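Local coordinates for protein L-ribulose 3-epimerase (Methylomonas sp. DH-1, PDB 7CJ7) that catalyses the manganese-dependent epimerization of ketoses at carbon 3, working fastest on L-ribulose and more slowly on sugars such as L-tagatose and L-sorbose, at residues 181-186 and 207-212; 109-114 and 150-155. All coordinates share one frame; numbering follows the deposited sequence.

Contact 1 (181-186 and 207-212). With MN (manganese (II) ion), chain D; SOL (L-sorbose), chain C.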
ATOM      1  N   PHE A 181      -6.990  22.993   2.367  1.00  9.80           N
ATOM      2  CA  PHE A 181      -7.145  22.157   3.581  1.00  8.99           C
ATOM      3  C   PHE A 181      -6.465  20.806   3.369  1.00  9.48           C
ATOM      4  O   PHE A 181      -6.183  20.406   2.213  1.00  9.53           O
ATOM      5  CB  PHE A 181      -8.624  21.942   3.912  1.00  9.43           C
ATOM      6  CG  PHE A 181      -9.352  23.199   4.296  1.00  9.17           C
ATOM      7  CD1 PHE A 181      -9.934  24.002   3.325  1.00  9.73           C
ATOM      8  CD2 PHE A 181      -9.469  23.574   5.623  1.00  9.93           C
ATOM      9  CE1 PHE A 181     -10.606  25.160   3.675  1.00 10.13           C
ATOM     10  CE2 PHE A 181     -10.138  24.735   5.968  1.00 10.53           C
ATOM     11  CZ  PHE A 181     -10.700  25.527   4.992  1.00 10.97           C
ATOM     12  N   LEU A 182      -6.239  20.116   4.483  1.00  9.20           N
ATOM     13  CA  LEU A 182      -5.792  18.708   4.494  1.00  9.55           C
ATOM     14  C   LEU A 182      -7.018  17.809   4.305  1.00  8.95           C
ATOM     15  O   LEU A 182      -8.122  18.141   4.786  1.00 10.77           O
ATOM     16  CB  LEU A 182      -5.105  18.431   5.829  1.00 10.66           C
ATOM     17  CG  LEU A 182      -4.381  17.097   5.936  1.00 11.89           C
ATOM     18  CD1 LEU A 182      -3.134  17.115   5.077  1.00 13.70           C
ATOM     19  CD2 LEU A 182      -4.039  16.789   7.383  1.00 10.52           C
ATOM     20  N   HIS A 183      -6.818  16.707   3.613  1.00  8.82           N
ATOM     21  CA  HIS A 183      -7.835  15.648   3.411  1.00  8.49           C
ATOM     22  C   HIS A 183      -7.209  14.340   3.897  1.00  8.81           C
ATOM     23  O   HIS A 183      -6.132  13.993   3.397  1.00  9.14           O
ATOM     24  CB  HIS A 183      -8.268  15.684   1.942  1.00  8.93           C
ATOM     25  CG  HIS A 183      -9.120  14.557   1.477  1.00  9.13           C
ATOM     26  ND1 HIS A 183      -9.492  14.443   0.150  1.00  9.49           N
ATOM     27  CD2 HIS A 183      -9.656  13.494   2.121  1.00  9.39           C
ATOM     28  CE1 HIS A 183     -10.223  13.356  -0.006  1.00  9.75           C
ATOM     29  NE2 HIS A 183     -10.349  12.759   1.192  1.00 10.19           N
ATOM     30  N   LEU A 184      -7.805  13.700   4.906  1.00  8.87           N
ATOM     31  CA  LEU A 184      -7.283  12.432   5.466  1.00  8.51           C
ATOM     32  C   LEU A 184      -8.211  11.297   5.053  1.00  8.18           C
ATOM     33  O   LEU A 184      -9.432  11.534   4.928  1.00  7.93           O
ATOM     34  CB  LEU A 184      -7.164  12.520   6.986  1.00  8.57           C
ATOM     35  CG  LEU A 184      -6.038  13.416   7.504  1.00  9.21           C
ATOM     36  CD1 LEU A 184      -6.078  13.461   9.019  1.00  9.75           C
ATOM     37  CD2 LEU A 184      -4.673  12.922   7.037  1.00  9.57           C
ATOM     38  N   ASP A 185      -7.628  10.125   4.834  1.00  7.72           N
ATOM     39  CA  ASP A 185      -8.333   8.910   4.353  1.00  8.38           C
ATOM     40  C   ASP A 185      -7.866   7.738   5.217  1.00  8.20           C
ATOM     41  O   ASP A 185      -6.653   7.453   5.223  1.00  8.06           O
ATOM     42  CB  ASP A 185      -8.051   8.716   2.864  1.00  8.24           C
ATOM     43  CG  ASP A 185      -8.714   7.490   2.261  1.00  8.68           C
ATOM     44  OD1 ASP A 185      -8.810   6.479   2.955  1.00  9.17           O
ATOM     45  OD2 ASP A 185      -9.110   7.573   1.097  1.00  8.41           O
ATOM     46  N   THR A 186      -8.776   7.096   5.949  1.00  7.56           N
ATOM     47  CA  THR A 186      -8.406   6.075   6.964  1.00  8.02           C
ATOM     48  C   THR A 186      -7.649   4.916   6.296  1.00  7.53           C
ATOM     49  O   THR A 186      -6.806   4.309   6.965  1.00  8.31           O
ATOM     50  CB  THR A 186      -9.625   5.591   7.751  1.00  8.35           C
ATOM     51  OG1 THR A 186     -10.602   5.066   6.847  1.00  8.30           O
ATOM     52  CG2 THR A 186     -10.229   6.697   8.590  1.00  8.23           C
ATOM     53  N   LEU A 207      -8.019  20.441   8.879  1.00  9.85           N
ATOM     54  CA  LEU A 207      -8.642  19.216   8.317  1.00  9.23           C
ATOM     55  C   LEU A 207      -9.971  19.619   7.682  1.00  9.25           C
ATOM     56  O   LEU A 207     -10.895  20.041   8.414  1.00 10.52           O
ATOM     57  CB  LEU A 207      -8.849  18.150   9.396  1.00  9.69           C
ATOM     58  CG  LEU A 207      -9.451  16.837   8.886  1.00  9.42           C
ATOM     59  CD1 LEU A 207      -8.560  16.190   7.837  1.00  9.86           C
ATOM     60  CD2 LEU A 207      -9.705  15.859  10.027  1.00 10.11           C
ATOM     61  N   GLY A 208     -10.046  19.535   6.360  1.00  8.84           N
ATOM     62  CA  GLY A 208     -11.214  20.032   5.606  1.00  9.20           C
ATOM     63  C   GLY A 208     -12.041  18.925   4.982  1.00  9.41           C
ATOM     64  O   GLY A 208     -13.134  19.238   4.475  1.00 10.03           O
ATOM     65  N   TYR A 209     -11.562  17.680   4.974  1.00  9.45           N
ATOM     66  CA  TYR A 209     -12.253  16.572   4.257  1.00  9.11           C
ATOM     67  C   TYR A 209     -11.751  15.226   4.786  1.00  8.82           C
ATOM     68  O   TYR A 209     -10.562  15.091   5.118  1.00  8.77           O
ATOM     69  CB  TYR A 209     -12.025  16.699   2.745  1.00  9.46           C
ATOM     70  CG  TYR A 209     -13.140  16.187   1.864  1.00  9.91           C
ATOM     71  CD1 TYR A 209     -13.314  14.835   1.621  1.00 10.28           C
ATOM     72  CD2 TYR A 209     -14.015  17.062   1.240  1.00  9.73           C
ATOM     73  CE1 TYR A 209     -14.337  14.371   0.807  1.00 11.17           C
ATOM     74  CE2 TYR A 209     -15.038  16.617   0.424  1.00 10.91           C
ATOM     75  CZ  TYR A 209     -15.201  15.263   0.194  1.00 11.09           C
ATOM     76  OH  TYR A 209     -16.214  14.816  -0.630  1.00 11.78           O
ATOM     77  N   VAL A 210     -12.652  14.248   4.840  1.00  7.82           N
ATOM     78  CA  VAL A 210     -12.373  12.906   5.403  1.00  7.85           C
ATOM     79  C   VAL A 210     -12.939  11.832   4.476  1.00  7.19           C
ATOM     80  O   VAL A 210     -14.113  11.944   4.058  1.00  6.91           O
ATOM     81  CB  VAL A 210     -12.943  12.769   6.824  1.00  8.38           C
ATOM     82  CG1 VAL A 210     -12.956  11.315   7.261  1.00  9.03           C
ATOM     83  CG2 VAL A 210     -12.191  13.641   7.810  1.00  8.62           C
ATOM     84  N   HIS A 211     -12.107  10.844   4.161  1.00  6.64           N
ATOM     85  CA  HIS A 211     -12.527   9.552   3.571  1.00  7.33           C
ATOM     86  C   HIS A 211     -12.463   8.460   4.632  1.00  7.86           C
ATOM     87  O   HIS A 211     -11.426   8.334   5.334  1.00  7.22           O
ATOM     88  CB  HIS A 211     -11.680   9.174   2.365  1.00  8.05           C
ATOM     89  CG  HIS A 211     -12.060   9.923   1.137  1.00  7.88           C
ATOM     90  ND1 HIS A 211     -11.399   9.745  -0.058  1.00  7.78           N
ATOM     91  CD2 HIS A 211     -13.024  10.845   0.913  1.00  8.47           C
ATOM     92  CE1 HIS A 211     -11.968  10.485  -0.987  1.00  8.54           C
ATOM     93  NE2 HIS A 211     -12.951  11.197  -0.412  1.00  8.65           N
ATOM     94  N   ILE A 212     -13.539   7.677   4.682  1.00  8.06           N
ATOM     95  CA  ILE A 212     -13.663   6.464   5.526  1.00  8.28           C
ATOM     96  C   ILE A 212     -13.516   5.272   4.587  1.00  8.63           C
ATOM     97  O   ILE A 212     -14.421   5.048   3.756  1.00  8.79           O
ATOM     98  CB  ILE A 212     -14.994   6.446   6.294  1.00  9.40           C
ATOM     99  CG1 ILE A 212     -15.178   7.701   7.149  1.00  9.49           C
ATOM    100  CG2 ILE A 212     -15.126   5.169   7.109  1.00  9.73           C
ATOM    101  CD1 ILE A 212     -14.054   7.948   8.131  1.00  9.93           C
TER
HETATM  102 MN    MN D 302      -9.656   8.526  -0.584  1.00 20.11          MN
HETATM  103  C1  SOL C 301      -7.206   7.045  -3.851  1.00 18.34           C
HETATM  104  O1  SOL C 301      -6.578   5.951  -3.225  1.00 15.98           O
HETATM  105  C2  SOL C 301      -8.236   7.675  -2.969  1.00 16.34           C
HETATM  106  O2  SOL C 301      -8.197   7.516  -1.760  1.00 14.15           O
HETATM  107  C3  SOL C 301      -9.358   8.470  -3.619  1.00 18.35           C
HETATM  108  O3  SOL C 301      -9.964   9.340  -2.690  1.00 13.86           O
HETATM  109  C4  SOL C 301      -8.858   9.249  -4.831  1.00 21.18           C
HETATM  110  O4  SOL C 301      -7.860  10.184  -4.415  1.00 28.39           O
HETATM  111  C5  SOL C 301      -9.961  10.016  -5.564  1.00 24.39           C
HETATM  112  O5  SOL C 301      -9.372  10.851  -6.561  1.00 31.17           O
HETATM  113  C6  SOL C 301     -10.987   9.120  -6.225  1.00 26.53           C
HETATM  114  O6  SOL C 301     -12.009   9.901  -6.849  1.00 23.74           O

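Contact 2 (109-114 and 150-155). With MN (manganese (II) ion), chain D; SOL (L-sorbose), chain C.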
ATOM      1  N   CYS A 109     -11.477  17.771  -3.876  1.00 11.11           N
ATOM      2  CA  CYS A 109     -10.570  17.018  -2.980  1.00 10.92           C
ATOM      3  C   CYS A 109      -9.887  15.882  -3.745  1.00 10.22           C
ATOM      4  O   CYS A 109     -10.053  15.777  -4.971  1.00  9.47           O
ATOM      5  CB  CYS A 109     -11.331  16.529  -1.753  1.00 11.67           C
ATOM      6  SG  CYS A 109     -12.527  15.216  -2.107  1.00 14.66           S
ATOM      7  N   GLY A 110      -9.064  15.108  -3.046  1.00  9.89           N
ATOM      8  CA  GLY A 110      -8.325  13.996  -3.652  1.00  9.63           C
ATOM      9  C   GLY A 110      -6.886  14.366  -3.981  1.00  9.89           C
ATOM     10  O   GLY A 110      -6.326  15.310  -3.386  1.00  9.50           O
ATOM     11  N   VAL A 111      -6.289  13.600  -4.884  1.00  9.48           N
ATOM     12  CA  VAL A 111      -4.856  13.735  -5.239  1.00 10.15           C
ATOM     13  C   VAL A 111      -4.759  14.765  -6.363  1.00 10.32           C
ATOM     14  O   VAL A 111      -4.543  14.387  -7.531  1.00 11.15           O
ATOM     15  CB  VAL A 111      -4.251  12.363  -5.576  1.00 11.28           C
ATOM     16  CG1 VAL A 111      -2.769  12.480  -5.908  1.00 12.31           C
ATOM     17  CG2 VAL A 111      -4.462  11.399  -4.418  1.00 12.89           C
ATOM     18  N   ILE A 112      -4.934  16.033  -5.999  1.00 10.29           N
ATOM     19  CA  ILE A 112      -5.031  17.164  -6.964  1.00 10.07           C
ATOM     20  C   ILE A 112      -3.659  17.816  -7.134  1.00  9.72           C
ATOM     21  O   ILE A 112      -3.558  18.728  -7.952  1.00 10.27           O
ATOM     22  CB  ILE A 112      -6.096  18.177  -6.504  1.00 10.08           C
ATOM     23  CG1 ILE A 112      -5.868  18.639  -5.063  1.00 10.58           C
ATOM     24  CG2 ILE A 112      -7.495  17.611  -6.690  1.00 11.69           C
ATOM     25  CD1 ILE A 112      -6.805  19.740  -4.623  1.00 11.72           C
ATOM     26  N   TYR A 113      -2.648  17.368  -6.383  1.00  9.92           N
ATOM     27  CA  TYR A 113      -1.335  18.047  -6.267  1.00 10.08           C
ATOM     28  C   TYR A 113      -0.237  17.232  -6.969  1.00  9.94           C
ATOM     29  O   TYR A 113       0.920  17.672  -6.976  1.00 10.19           O
ATOM     30  CB  TYR A 113      -0.997  18.259  -4.789  1.00 10.11           C
ATOM     31  CG  TYR A 113      -1.059  16.987  -3.994  1.00 10.11           C
ATOM     32  CD1 TYR A 113       0.040  16.149  -3.919  1.00 11.11           C
ATOM     33  CD2 TYR A 113      -2.226  16.592  -3.358  1.00  9.99           C
ATOM     34  CE1 TYR A 113      -0.006  14.957  -3.215  1.00 10.81           C
ATOM     35  CE2 TYR A 113      -2.283  15.411  -2.636  1.00  9.65           C
ATOM     36  CZ  TYR A 113      -1.173  14.584  -2.577  1.00 10.60           C
ATOM     37  OH  TYR A 113      -1.214  13.410  -1.882  1.00 10.47           O
ATOM     38  N   CYS A 114      -0.585  16.098  -7.569  1.00  9.25           N
ATOM     39  CA  CYS A 114       0.382  15.233  -8.294  1.00 10.26           C
ATOM     40  C   CYS A 114      -0.356  14.170  -9.113  1.00 11.01           C
ATOM     41  O   CYS A 114      -1.600  14.085  -9.016  1.00 11.21           O
ATOM     42  CB  CYS A 114       1.331  14.551  -7.324  1.00 11.43           C
ATOM     43  SG  CYS A 114       0.526  13.277  -6.328  1.00 14.28           S
ATOM     44  N   ASP A 150      -9.073  20.479  -0.945  1.00  9.41           N
ATOM     45  CA  ASP A 150      -8.640  19.585   0.151  1.00  9.48           C
ATOM     46  C   ASP A 150      -7.649  18.591  -0.454  1.00  9.04           C
ATOM     47  O   ASP A 150      -8.042  17.810  -1.346  1.00  9.50           O
ATOM     48  CB  ASP A 150      -9.849  18.925   0.809  1.00  9.53           C
ATOM     49  CG  ASP A 150     -11.011  19.880   1.022  1.00 10.78           C
ATOM     50  OD1 ASP A 150     -11.010  20.593   2.056  1.00 10.61           O
ATOM     51  OD2 ASP A 150     -11.905  19.917   0.137  1.00 12.80           O
ATOM     52  N   LEU A 151      -6.405  18.641   0.003  1.00  8.98           N
ATOM     53  CA  LEU A 151      -5.288  17.847  -0.554  1.00  9.39           C
ATOM     54  C   LEU A 151      -5.232  16.514   0.193  1.00  8.88           C
ATOM     55  O   LEU A 151      -4.946  16.505   1.412  1.00  7.94           O
ATOM     56  CB  LEU A 151      -4.000  18.655  -0.397  1.00 10.79           C
ATOM     57  CG  LEU A 151      -3.842  19.852  -1.339  1.00 12.35           C
ATOM     58  CD1 LEU A 151      -4.874  20.940  -1.096  1.00 15.02           C
ATOM     59  CD2 LEU A 151      -2.453  20.427  -1.205  1.00 13.31           C
ATOM     60  N   GLU A 152      -5.556  15.430  -0.507  1.00  8.98           N
ATOM     61  CA  GLU A 152      -5.661  14.092   0.107  1.00  8.55           C
ATOM     62  C   GLU A 152      -4.262  13.493   0.266  1.00  8.86           C
ATOM     63  O   GLU A 152      -3.587  13.236  -0.742  1.00  8.57           O
ATOM     64  CB  GLU A 152      -6.541  13.170  -0.725  1.00  9.47           C
ATOM     65  CG  GLU A 152      -6.908  11.917   0.028  1.00 10.26           C
ATOM     66  CD  GLU A 152      -7.802  10.986  -0.766  1.00 11.57           C
ATOM     67  OE1 GLU A 152      -8.035  11.257  -1.983  1.00 14.43           O
ATOM     68  OE2 GLU A 152      -8.271  10.015  -0.172  1.00 11.56           O
ATOM     69  N   VAL A 153      -3.878  13.238   1.508  1.00  9.27           N
ATOM     70  CA  VAL A 153      -2.656  12.465   1.863  1.00 10.70           C
ATOM     71  C   VAL A 153      -2.907  11.010   1.478  1.00 10.29           C
ATOM     72  O   VAL A 153      -3.899  10.429   1.938  1.00 12.03           O
ATOM     73  CB  VAL A 153      -2.354  12.618   3.361  1.00 11.69           C
ATOM     74  CG1 VAL A 153      -1.161  11.770   3.765  1.00 13.57           C
ATOM     75  CG2 VAL A 153      -2.157  14.084   3.715  1.00 14.04           C
ATOM     76  N   VAL A 154      -2.062  10.435   0.639  1.00  9.59           N
ATOM     77  CA  VAL A 154      -2.265   9.022   0.231  1.00  9.81           C
ATOM     78  C   VAL A 154      -0.960   8.272   0.453  1.00 10.04           C
ATOM     79  O   VAL A 154       0.080   8.902   0.727  1.00 10.17           O
ATOM     80  CB  VAL A 154      -2.765   8.900  -1.218  1.00  9.89           C
ATOM     81  CG1 VAL A 154      -4.151   9.502  -1.384  1.00  9.50           C
ATOM     82  CG2 VAL A 154      -1.772   9.514  -2.194  1.00  9.96           C
ATOM     83  N   ASN A 155      -1.024   6.956   0.347  1.00  9.53           N
ATOM     84  CA  ASN A 155       0.112   6.086   0.726  1.00  9.71           C
ATOM     85  C   ASN A 155       1.222   6.209  -0.326  1.00  9.04           C
ATOM     86  O   ASN A 155       1.007   6.781  -1.424  1.00  8.89           O
ATOM     87  CB  ASN A 155      -0.368   4.651   0.972  1.00  9.23           C
ATOM     88  CG  ASN A 155      -0.770   3.936  -0.292  1.00  9.11           C
ATOM     89  OD1 ASN A 155       0.069   3.730  -1.158  1.00 10.70           O
ATOM     90  ND2 ASN A 155      -2.042   3.556  -0.406  1.00  8.86           N
TER
HETATM   91 MN    MN D 302      -9.656   8.526  -0.584  1.00 20.11          MN
HETATM   92  C1  SOL C 301      -7.206   7.045  -3.851  1.00 18.34           C
HETATM   93  O1  SOL C 301      -6.578   5.951  -3.225  1.00 15.98           O
HETATM   94  C2  SOL C 301      -8.236   7.675  -2.969  1.00 16.34           C
HETATM   95  O2  SOL C 301      -8.197   7.516  -1.760  1.00 14.15           O
HETATM   96  C3  SOL C 301      -9.358   8.470  -3.619  1.00 18.35           C
HETATM   97  O3  SOL C 301      -9.964   9.340  -2.690  1.00 13.86           O
HETATM   98  C4  SOL C 301      -8.858   9.249  -4.831  1.00 21.18           C
HETATM   99  O4  SOL C 301      -7.860  10.184  -4.415  1.00 28.39           O
HETATM  100  C5  SOL C 301      -9.961  10.016  -5.564  1.00 24.39           C
HETATM  101  O5  SOL C 301      -9.372  10.851  -6.561  1.00 31.17           O
HETATM  102  C6  SOL C 301     -10.987   9.120  -6.225  1.00 26.53           C
HETATM  103  O6  SOL C 301     -12.009   9.901  -6.849  1.00 23.74           O

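Contact 1 (181-186 and 207-212)
D185 and H211 meet at the manganese ion, which D185 OD2 binds at 2.0 Å and H211 ND1 at 2.2 Å. The carboxylate and imidazole planes stand 75° apart, with OD2 in the ring plane at its edge. With D185 CG anti to the backbone N (chi1 179°), that atom lies beside H211 CB and OD2 reaches the metal. An aspartate is short enough to serve the metal from the strand end while its OD1 caps the backbone N of Y187 in the next helix. E152 and E246 complete the protein ligands, and L-sorbose adds O2 and O3.

In the second shell H183 packs on the H211 ring: its NE2 sits 3.2 Å above the plane, over the ring centre, in a T-shaped pair with planes at 85°, which would restrict turning of that ring. H183 in turn offers a face to Y209, whose CD1 lies 3.6 Å from H183 NE2. Flat rings suit this inner layer, filling it while carrying polar atoms: E41 OE1 is hydrogen-bonded to both H211 NE2 and Y209 OH, and H183 ND1 to G110 N.

Further out the backbones pair in parallel, H211 N giving L184 O a bond of 2.9 Å. A beta bulge shifts the register between L182 and H183; G208 suits the spot, since with this backbone a CB would run into F181 CB. On the opposite face L184 CG packs on L207 CD1 at 3.8 Å. An active site at the C-terminal ends of parallel strands is characteristic of the TIM barrel; here two neighbouring strands each bring one manganese ligand.

Contact 2 (109-114 and 150-155)
Y113 reaches across to E152 and gives its hydroxyl hydrogen to the backbone carbonyl there, with Y113 OH and E152 O only 2.6 Å apart. The carbonyl oxygen lies at the edge of the ring, in its plane, so the phenol meets the backbone rim-on. With CG between the backbone N and the carbonyl carbon (chi1 54°), the ring is carried toward strand 148-152, where Y113 CD2 lies 4.0 Å from L151 CB. Tyrosine suits the place because its ring packs beside L151 and its hydroxyl satisfies a buried carbonyl; a phenylalanine here would probably leave E152 O without this donor and the ring less firmly fixed.

V111 covers one face of the tyrosine with CG1, while its CG2 sits against V154 CG1 at 3.6 Å, the branched side chains crossing obliquely; the same CG2 methyl faces sorbose O4. Toward helix 125-143, I112 CD1 meets L151 CD1 at 4.2 Å, the two side chains at about a right angle, with M135 of that helix packing on both residues. At G110 the missing side chain lets the backbone come close to the sugar: its backbone angles call for glycine, and a CB would be crowded by sorbose O5. G110 O accepts E152 N at 3.0 Å, the donor standing 47° out of the carbonyl plane.

Anchored at both N and O, E152 sends an extended side chain toward the sugar. E152 OE2 binds manganese at 2.1 Å, while OE1 accepts a hydrogen bond of 2.7 Å from sorbose O4. One carboxylate thus holds metal and substrate together, consistent with the proton donor/acceptor role inferred by similarity for E152.

Overall arrangement
From the N terminus, the chain enters contact 2 along strand 107-112, passes through helix 125-143 and returns on strand 148-152, where the contact closes a beta-alpha-beta unit. Contact 1 opens only afterwards, on strand 180-185, and closes at strand 207-212 after two short helices, 186-192 and 198-203. The two loops therefore follow in series, neither enclosing nor crossing the other. Strands 148-152 and 180-185 are neighbours, so the contacts join side by side into four consecutive strands of the eight-stranded barrel, their centres about 9 Å apart. Both converge on one manganese ion and one sorbose, bringing ligands from three strands to a shared site.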